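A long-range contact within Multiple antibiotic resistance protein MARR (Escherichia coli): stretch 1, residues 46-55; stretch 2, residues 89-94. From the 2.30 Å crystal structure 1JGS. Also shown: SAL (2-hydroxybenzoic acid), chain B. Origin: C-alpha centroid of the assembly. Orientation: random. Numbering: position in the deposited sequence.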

# COMPACT_ATOMS: atom_id res chain seq x y z
N ALA A 46 -17.43 -4.69 3.48
CA ALA A 46 -17.72 -5.80 4.36
C ALA A 46 -19.05 -5.65 5.12
O ALA A 46 -19.48 -6.60 5.80
CB ALA A 46 -16.58 -5.96 5.34
N ALA A 47 -19.69 -4.48 5.01
CA ALA A 47 -20.96 -4.21 5.70
C ALA A 47 -20.72 -4.07 7.20
O ALA A 47 -21.01 -3.03 7.80
CB ALA A 47 -21.96 -5.34 5.45
N CYS A 48 -20.20 -5.14 7.78
CA CYS A 48 -19.88 -5.22 9.20
C CYS A 48 -18.59 -6.04 9.31
O CYS A 48 -18.47 -7.10 8.71
CB CYS A 48 -20.98 -5.95 9.97
SG CYS A 48 -22.49 -5.03 10.23
N ILE A 49 -17.63 -5.55 10.09
CA ILE A 49 -16.38 -6.27 10.24
C ILE A 49 -15.77 -6.04 11.61
O ILE A 49 -15.97 -4.97 12.21
CB ILE A 49 -15.35 -5.84 9.17
CG1 ILE A 49 -14.06 -6.65 9.34
CG2 ILE A 49 -15.09 -4.34 9.28
CD1 ILE A 49 -13.04 -6.41 8.26
N THR A 50 -15.05 -7.03 12.11
CA THR A 50 -14.41 -6.91 13.42
C THR A 50 -13.16 -6.04 13.30
O THR A 50 -12.54 -5.96 12.23
CB THR A 50 -14.01 -8.29 13.97
OG1 THR A 50 -13.03 -8.88 13.11
CG2 THR A 50 -15.23 -9.20 14.06
N PRO A 51 -12.78 -5.36 14.38
CA PRO A 51 -11.59 -4.52 14.27
C PRO A 51 -10.36 -5.35 13.88
O PRO A 51 -9.56 -4.93 13.03
CB PRO A 51 -11.49 -3.89 15.64
CG PRO A 51 -12.93 -3.73 16.03
CD PRO A 51 -13.51 -5.07 15.63
N VAL A 52 -10.23 -6.53 14.48
CA VAL A 52 -9.09 -7.39 14.18
C VAL A 52 -9.09 -7.84 12.72
O VAL A 52 -8.04 -7.84 12.07
CB VAL A 52 -9.06 -8.62 15.08
CG1 VAL A 52 -7.86 -9.47 14.74
CG2 VAL A 52 -9.02 -8.18 16.55
N GLU A 53 -10.25 -8.23 12.20
CA GLU A 53 -10.35 -8.64 10.81
C GLU A 53 -9.98 -7.42 9.95
O GLU A 53 -9.27 -7.53 8.95
CB GLU A 53 -11.78 -9.09 10.48
CG GLU A 53 -11.99 -9.58 9.05
CD GLU A 53 -11.47 -11.00 8.82
OE1 GLU A 53 -10.26 -11.23 9.00
OE2 GLU A 53 -12.29 -11.87 8.47
N LEU A 54 -10.48 -6.26 10.36
CA LEU A 54 -10.19 -5.03 9.65
C LEU A 54 -8.68 -4.76 9.73
O LEU A 54 -8.06 -4.27 8.78
CB LEU A 54 -10.98 -3.87 10.28
CG LEU A 54 -10.82 -2.48 9.67
CD1 LEU A 54 -11.14 -2.51 8.18
CD2 LEU A 54 -11.74 -1.52 10.41
N LYS A 55 -8.10 -5.09 10.87
CA LYS A 55 -6.67 -4.90 11.10
C LYS A 55 -5.88 -5.73 10.08
O LYS A 55 -4.87 -5.27 9.54
CB LYS A 55 -6.32 -5.35 12.53
CG LYS A 55 -4.86 -5.19 12.92
CD LYS A 55 -4.36 -6.42 13.67
CE LYS A 55 -2.84 -6.38 13.89
NZ LYS A 55 -2.03 -6.27 12.62
N GLY A 89 -16.74 -9.72 21.72
CA GLY A 89 -16.27 -8.77 20.73
C GLY A 89 -17.34 -7.89 20.10
O GLY A 89 -18.53 -8.00 20.41
N VAL A 90 -16.90 -7.02 19.20
CA VAL A 90 -17.81 -6.11 18.53
C VAL A 90 -17.50 -6.03 17.05
O VAL A 90 -16.47 -6.55 16.59
CB VAL A 90 -17.72 -4.68 19.09
CG1 VAL A 90 -18.10 -4.68 20.55
CG2 VAL A 90 -16.33 -4.10 18.89
N LEU A 91 -18.39 -5.39 16.33
CA LEU A 91 -18.23 -5.21 14.90
C LEU A 91 -18.29 -3.70 14.75
O LEU A 91 -18.78 -3.00 15.63
CB LEU A 91 -19.39 -5.84 14.11
CG LEU A 91 -19.63 -7.36 14.09
CD1 LEU A 91 -21.06 -7.63 13.65
CD2 LEU A 91 -18.65 -8.08 13.15
N VAL A 92 -17.78 -3.21 13.63
CA VAL A 92 -17.86 -1.80 13.38
C VAL A 92 -18.47 -1.69 12.02
O VAL A 92 -18.17 -2.49 11.13
CB VAL A 92 -16.47 -1.12 13.39
CG1 VAL A 92 -15.84 -1.21 14.80
CG2 VAL A 92 -15.57 -1.77 12.35
N LYS A 93 -19.38 -0.73 11.86
CA LYS A 93 -20.03 -0.50 10.59
C LYS A 93 -20.13 1.00 10.45
O LYS A 93 -19.96 1.73 11.43
CB LYS A 93 -21.42 -1.14 10.58
CG LYS A 93 -22.42 -0.45 11.49
CD LYS A 93 -23.69 -1.27 11.59
CE LYS A 93 -24.91 -0.41 11.36
NZ LYS A 93 -24.90 0.20 9.99
N LEU A 94 -20.42 1.46 9.25
CA LEU A 94 -20.56 2.88 9.02
C LEU A 94 -21.92 3.37 9.47
O LEU A 94 -22.90 2.63 9.40
CB LEU A 94 -20.40 3.19 7.53
CG LEU A 94 -19.11 2.76 6.84
CD1 LEU A 94 -19.05 3.48 5.48
CD2 LEU A 94 -17.87 3.14 7.69
C1' SAL B . -11.91 -1.77 19.17
O1' SAL B . -13.11 -1.90 19.72
O2' SAL B . -11.51 -0.67 18.76
C1 SAL B . -11.09 -2.99 19.09
C2 SAL B . -9.75 -2.94 18.51
C3 SAL B . -8.95 -4.10 18.42
C4 SAL B . -9.41 -5.33 18.88
C5 SAL B . -10.85 -5.42 19.52
C6 SAL B . -11.60 -4.25 19.59
O2 SAL B . -9.21 -1.79 18.02

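Residues 46-55 and 89-94 of MarR meet where a short extended segment ahead of a helix lies antiparallel to the strand 90-94. The backbone link is a single antiparallel bridge in which Ile-49 and Val-92, with CA atoms 5.7 Å apart, form a hydrogen-bonded pair. Val-92 N donates to Ile-49 O at 2.9 Å, and Ile-49 N donates to Val-92 O at 3.3 Å; both are close to linear, at 157° and 165°, so the two residues satisfy each other's backbone polar groups. Next to the bridge, Leu-91 CA lies 3.5 Å from Ile-49 O, a CA-H...O contact that supplements the stronger bond to the same oxygen. The chains also come close at Thr-50 and Leu-91, whose CA atoms are 4.4 Å apart.

The pairing stops as the first stretch turns into a helix beginning at Pro-51. Thr-50 caps it: with chi1 in the p well, its OG1 accepts from Glu-53 N at 3.0 Å, satisfying an amide that has no preceding helical turn to bond to. The first helical backbone bond here runs from Leu-54 N to Thr-50 O, 2.8 Å. The helix axis then leaves at 67° to the strand direction and approaches the strand axis no closer than 8.6 Å, so side chains fill the space between them.

Apolar contacts centre on Val-92, the residue of the strand most covered by the other stretch. Its CG1 packs against Pro-51 CG at 4.0 Å, while its CG2 lies 4.0 Å from Ile-49 CG2 and 4.3 Å from Leu-54 CD2. One valine thus touches both the extended segment and the first turn of the helix. Leu-91 makes a second apolar patch: its CD1 is 4.0 Å from Cys-48 CB, and its CD2 is 3.7 Å from the methyl CG2 of Thr-50, leaving the threonine hydroxyl to its capping role. At the Val-90 end, Pro-51 CD sits 3.4 Å from Val-90 O and 4.4 Å from Val-90 CG2.

At the other end, Lys-93 CB approaches Ala-47 O at 3.4 Å and Cys-48 SG at 4.0 Å. The end of the lysine leads away from the first stretch, and its NZ donates to Leu-94 O at 3.2 Å.

Salicylate lies beside the Pro-51 and Val-90 end of the contact: its C2 is 3.5 Å from Pro-51 CB, its C4 is 3.7 Å from Val-52 CG2, and its O1' is 4.0 Å from Val-90 CG2.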